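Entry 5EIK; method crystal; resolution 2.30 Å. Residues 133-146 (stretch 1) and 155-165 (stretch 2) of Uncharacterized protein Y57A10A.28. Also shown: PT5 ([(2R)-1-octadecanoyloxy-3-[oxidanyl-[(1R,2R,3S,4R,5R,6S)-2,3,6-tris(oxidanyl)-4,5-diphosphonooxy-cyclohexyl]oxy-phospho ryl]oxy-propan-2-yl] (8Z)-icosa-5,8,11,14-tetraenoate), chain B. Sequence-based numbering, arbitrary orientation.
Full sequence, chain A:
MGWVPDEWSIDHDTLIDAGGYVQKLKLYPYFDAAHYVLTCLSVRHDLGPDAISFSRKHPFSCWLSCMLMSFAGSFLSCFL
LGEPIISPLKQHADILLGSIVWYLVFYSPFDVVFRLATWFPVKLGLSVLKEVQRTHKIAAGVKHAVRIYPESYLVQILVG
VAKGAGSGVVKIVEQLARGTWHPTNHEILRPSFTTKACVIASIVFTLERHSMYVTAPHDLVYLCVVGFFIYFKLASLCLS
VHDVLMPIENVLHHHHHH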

# COMPACT_ATOMS: atom_id res chain seq x y z
N GLN A 133 7.40 26.39 -1.10
CA GLN A 133 8.06 25.12 -0.81
C GLN A 133 7.54 23.96 -1.69
O GLN A 133 8.31 23.10 -2.12
CB GLN A 133 7.91 24.79 0.68
CG GLN A 133 8.90 23.74 1.18
CD GLN A 133 8.20 22.58 1.85
OE1 GLN A 133 7.08 22.22 1.47
NE2 GLN A 133 8.84 21.98 2.85
N ARG A 134 6.24 23.95 -1.96
CA ARG A 134 5.66 22.91 -2.80
C ARG A 134 6.29 22.95 -4.20
O ARG A 134 6.62 21.90 -4.78
CB ARG A 134 4.15 23.10 -2.94
CG ARG A 134 3.49 22.01 -3.77
CD ARG A 134 2.13 22.45 -4.28
NE ARG A 134 1.25 22.88 -3.20
CZ ARG A 134 0.57 22.06 -2.40
NH1 ARG A 134 0.65 20.75 -2.56
NH2 ARG A 134 -0.20 22.56 -1.44
N THR A 135 6.44 24.15 -4.75
CA THR A 135 7.02 24.33 -6.08
C THR A 135 8.41 23.72 -6.11
O THR A 135 8.80 23.08 -7.09
CB THR A 135 7.11 25.81 -6.46
OG1 THR A 135 5.80 26.39 -6.41
CG2 THR A 135 7.66 25.96 -7.86
N HIS A 136 9.17 23.94 -5.05
CA HIS A 136 10.52 23.38 -4.95
C HIS A 136 10.48 21.85 -4.87
O HIS A 136 11.35 21.18 -5.42
CB HIS A 136 11.23 23.92 -3.71
CG HIS A 136 12.51 23.21 -3.41
ND1 HIS A 136 13.70 23.49 -4.05
CD2 HIS A 136 12.78 22.18 -2.56
CE1 HIS A 136 14.64 22.67 -3.62
NE2 HIS A 136 14.11 21.87 -2.71
N LYS A 137 9.48 21.30 -4.18
CA LYS A 137 9.38 19.84 -4.06
C LYS A 137 9.15 19.20 -5.43
O LYS A 137 9.79 18.21 -5.78
CB LYS A 137 8.22 19.44 -3.14
CG LYS A 137 8.37 19.83 -1.68
CD LYS A 137 7.20 19.29 -0.86
CE LYS A 137 7.40 19.51 0.63
NZ LYS A 137 8.71 18.98 1.09
N ILE A 138 8.22 19.77 -6.19
CA ILE A 138 7.93 19.27 -7.52
C ILE A 138 9.15 19.33 -8.41
O ILE A 138 9.48 18.34 -9.08
CB ILE A 138 6.79 20.08 -8.16
CG1 ILE A 138 5.52 19.91 -7.32
CG2 ILE A 138 6.57 19.63 -9.61
CD1 ILE A 138 4.36 20.70 -7.80
N ALA A 139 9.84 20.47 -8.42
CA ALA A 139 11.03 20.64 -9.27
C ALA A 139 12.12 19.65 -8.88
O ALA A 139 12.76 19.06 -9.74
CB ALA A 139 11.55 22.08 -9.17
N ALA A 140 12.31 19.48 -7.58
CA ALA A 140 13.31 18.55 -7.07
C ALA A 140 12.94 17.13 -7.47
O ALA A 140 13.81 16.33 -7.83
CB ALA A 140 13.42 18.66 -5.55
N GLY A 141 11.65 16.82 -7.40
CA GLY A 141 11.17 15.50 -7.75
C GLY A 141 11.46 15.19 -9.21
O GLY A 141 11.91 14.08 -9.54
N VAL A 142 11.22 16.17 -10.07
CA VAL A 142 11.46 16.00 -11.50
C VAL A 142 12.95 15.80 -11.77
O VAL A 142 13.34 14.90 -12.53
CB VAL A 142 10.95 17.23 -12.28
CG1 VAL A 142 11.43 17.19 -13.71
CG2 VAL A 142 9.43 17.26 -12.25
N LYS A 143 13.78 16.61 -11.14
CA LYS A 143 15.22 16.51 -11.31
C LYS A 143 15.73 15.14 -10.86
O LYS A 143 16.54 14.51 -11.54
CB LYS A 143 15.92 17.61 -10.52
CG LYS A 143 17.41 17.73 -10.79
CD LYS A 143 18.03 18.80 -9.91
CE LYS A 143 19.52 18.95 -10.19
NZ LYS A 143 20.13 20.03 -9.36
N HIS A 144 15.24 14.68 -9.71
CA HIS A 144 15.64 13.38 -9.19
C HIS A 144 15.27 12.28 -10.19
O HIS A 144 16.09 11.42 -10.52
CB HIS A 144 14.96 13.14 -7.85
CG HIS A 144 15.33 11.84 -7.20
ND1 HIS A 144 16.64 11.42 -7.08
CD2 HIS A 144 14.57 10.89 -6.59
CE1 HIS A 144 16.67 10.26 -6.43
NE2 HIS A 144 15.43 9.93 -6.13
N ALA A 145 14.04 12.32 -10.69
CA ALA A 145 13.58 11.32 -11.65
C ALA A 145 14.38 11.35 -12.94
O ALA A 145 14.67 10.30 -13.52
CB ALA A 145 12.10 11.52 -11.96
N VAL A 146 14.73 12.55 -13.39
CA VAL A 146 15.50 12.71 -14.62
C VAL A 146 16.88 12.07 -14.50
O VAL A 146 17.39 11.48 -15.46
CB VAL A 146 15.66 14.21 -14.97
CG1 VAL A 146 16.68 14.39 -16.09
CG2 VAL A 146 14.32 14.76 -15.39
O12 PT5 B . -7.30 15.41 -5.16
P1 PT5 B . -6.48 14.41 -4.37
O13 PT5 B . -5.00 13.89 -5.13
O11 PT5 B . -7.25 13.01 -4.01
O6 PT5 B . -7.21 16.61 -1.23
O1 PT5 B . -5.96 14.95 -2.98
C1 PT5 B . -5.47 16.29 -2.82
C6 PT5 B . -5.79 16.64 -1.40
C2 PT5 B . -3.91 16.41 -3.06
O2 PT5 B . -3.21 15.48 -2.22
C3 PT5 B . -3.42 17.84 -2.69
O3 PT5 B . -2.00 17.86 -2.81
C4 PT5 B . -3.79 18.23 -1.28
O4 PT5 B . -3.52 19.59 -1.08
P4 PT5 B . -2.36 20.06 -0.03
O41 PT5 B . -2.57 19.46 1.46
O42 PT5 B . -2.33 21.67 0.08
O43 PT5 B . -1.03 19.56 -0.53
C5 PT5 B . -5.28 18.03 -0.98
O5 PT5 B . -5.46 18.17 0.43
P5 PT5 B . -6.24 19.52 0.92
O52 PT5 B . -6.38 20.62 -0.22
O51 PT5 B . -7.73 19.06 1.55
O53 PT5 B . -5.26 19.95 2.20
C7 PT5 B . -4.25 12.76 -4.61
C8 PT5 B . -3.82 11.92 -5.82
C9 PT5 B . -4.79 10.75 -6.18
O16 PT5 B . -2.47 11.36 -5.53
C10 PT5 B . -1.43 11.95 -6.18
O17 PT5 B . -0.91 12.99 -5.83
O18 PT5 B . -4.01 9.48 -6.31
C11 PT5 B . -4.48 8.37 -7.07
O19 PT5 B . -5.30 8.42 -8.04
C12 PT5 B . -0.94 11.17 -7.41
C13 PT5 B . 0.56 10.79 -7.47
C14 PT5 B . 0.89 10.06 -8.80
C15 PT5 B . 1.04 8.54 -8.63
C16 PT5 B . 1.58 7.83 -9.91
C17 PT5 B . 0.92 6.44 -10.18
C18 PT5 B . 1.93 5.37 -10.61
C19 PT5 B . 1.80 4.14 -10.41
C20 PT5 B . 1.71 3.14 -9.24
C21 PT5 B . 0.29 2.71 -8.82
C22 PT5 B . 0.27 1.97 -7.47
C23 PT5 B . -0.67 0.74 -7.47
C24 PT5 B . -0.00 -0.54 -6.93
C31 PT5 B . -3.87 7.04 -6.60
C32 PT5 B . -2.46 6.78 -7.19
C33 PT5 B . -1.77 5.51 -6.62
C34 PT5 B . -0.84 5.77 -5.41
C35 PT5 B . -0.15 4.52 -4.67
C36 PT5 B . -0.64 4.00 -3.48
C37 PT5 B . -0.54 2.48 -3.24
C38 PT5 B . -0.12 2.31 -1.87
C39 PT5 B . -0.90 1.84 -0.72
C40 PT5 B . -1.96 2.71 -0.13
C25 PT5 B . -0.43 -0.85 -5.47
C26 PT5 B . 0.41 -1.97 -4.84
C41 PT5 B . -3.43 2.32 -0.37
C42 PT5 B . -4.41 3.37 0.14
C43 PT5 B . -4.81 4.41 -0.92
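Stretch 2, residues 155-165: VQILVGVAKGA

Both stretches are helical, and residues 155-165 run back along residues 133-146 in a roughly antiparallel sense, with 149° between their N-to-C directions. The axes approach to 7.4 Å, a close packing permitted by glycines at the interface. I138 CA lies 4.5 Å from G160 CA, and further along A145 CA lies 5.0 Å from Q156 CA; 599 Å² is buried in all.

The absence of side chains on G141, G160 and G164 leaves room for their neighbours. K163 CG rests 3.7 Å from G141 CA, where a β-carbon on G141 would collide with it. V142 CG2 approaches G160 CA at 3.9 Å, and I138 CG1 comes within 3.6 Å of G164 CA. K163 fits as a knob among K137, I138, A140 and G141, its NZ reaching K137 O in a weak hydrogen bond of 3.2 Å. Towards the other end, A145 CB packs 4.0 Å from V159 CB and 3.7 Å from Q156 CA, while V146 CG2 lies 3.5 Å from Q156 CD.

R134 links the helix pair to the lipid PT5: its NH1 makes a weak hydrogen bond to G164 O (2.7 Å) and a better-aligned one to PT5 O43 (2.9 Å), and NH2 donates to PT5 O42 (2.8 Å). From stretch 2, A165 O accepts a hydrogen bond from PT5 O2 at 2.7 Å.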

# COMPACT_ATOMS: atom_id res chain seq x y z
N VAL A 155 7.39 8.96 -16.13
CA VAL A 155 7.85 8.73 -14.77
C VAL A 155 8.27 10.06 -14.12
O VAL A 155 7.93 10.35 -12.97
CB VAL A 155 9.04 7.76 -14.74
CG1 VAL A 155 9.57 7.63 -13.32
CG2 VAL A 155 8.61 6.40 -15.24
N GLN A 156 9.01 10.87 -14.88
CA GLN A 156 9.47 12.16 -14.41
C GLN A 156 8.29 13.04 -13.97
O GLN A 156 8.33 13.68 -12.93
CB GLN A 156 10.27 12.85 -15.51
CG GLN A 156 11.59 12.16 -15.82
CD GLN A 156 12.16 12.59 -17.16
OE1 GLN A 156 11.75 13.61 -17.72
NE2 GLN A 156 13.11 11.82 -17.68
N ILE A 157 7.23 13.05 -14.77
CA ILE A 157 6.08 13.85 -14.44
C ILE A 157 5.37 13.32 -13.20
O ILE A 157 5.10 14.07 -12.26
CB ILE A 157 5.10 13.91 -15.64
CG1 ILE A 157 5.77 14.64 -16.80
CG2 ILE A 157 3.84 14.66 -15.26
CD1 ILE A 157 4.98 14.56 -18.11
N LEU A 158 5.09 12.02 -13.18
CA LEU A 158 4.41 11.42 -12.04
C LEU A 158 5.17 11.62 -10.73
O LEU A 158 4.57 11.90 -9.69
CB LEU A 158 4.16 9.93 -12.31
CG LEU A 158 3.28 9.71 -13.53
CD1 LEU A 158 3.17 8.22 -13.83
CD2 LEU A 158 1.90 10.32 -13.28
N VAL A 159 6.49 11.49 -10.78
CA VAL A 159 7.28 11.69 -9.58
C VAL A 159 7.13 13.14 -9.10
O VAL A 159 6.98 13.40 -7.91
CB VAL A 159 8.77 11.35 -9.84
CG1 VAL A 159 9.64 11.86 -8.68
CG2 VAL A 159 8.94 9.84 -9.98
N GLY A 160 7.15 14.08 -10.05
CA GLY A 160 7.00 15.47 -9.71
C GLY A 160 5.67 15.72 -9.03
O GLY A 160 5.57 16.46 -8.05
N VAL A 161 4.62 15.09 -9.56
CA VAL A 161 3.29 15.24 -9.01
C VAL A 161 3.20 14.58 -7.62
O VAL A 161 2.56 15.11 -6.71
CB VAL A 161 2.23 14.60 -9.94
CG1 VAL A 161 0.85 14.72 -9.34
CG2 VAL A 161 2.27 15.29 -11.29
N ALA A 162 3.87 13.44 -7.47
CA ALA A 162 3.86 12.73 -6.19
C ALA A 162 4.49 13.59 -5.10
O ALA A 162 4.00 13.62 -3.98
CB ALA A 162 4.62 11.40 -6.32
N LYS A 163 5.57 14.27 -5.44
CA LYS A 163 6.25 15.15 -4.49
C LYS A 163 5.39 16.34 -4.12
O LYS A 163 5.44 16.83 -2.99
CB LYS A 163 7.58 15.65 -5.06
CG LYS A 163 8.65 14.58 -5.17
CD LYS A 163 9.13 14.11 -3.81
CE LYS A 163 10.52 14.62 -3.49
NZ LYS A 163 10.59 16.11 -3.48
N GLY A 164 4.58 16.81 -5.07
CA GLY A 164 3.74 17.97 -4.82
C GLY A 164 2.34 17.73 -4.28
O GLY A 164 1.80 18.57 -3.57
N ALA A 165 1.75 16.58 -4.59
CA ALA A 165 0.39 16.29 -4.13
C ALA A 165 0.18 14.93 -3.46
O ALA A 165 -0.95 14.47 -3.33
CB ALA A 165 -0.57 16.43 -5.31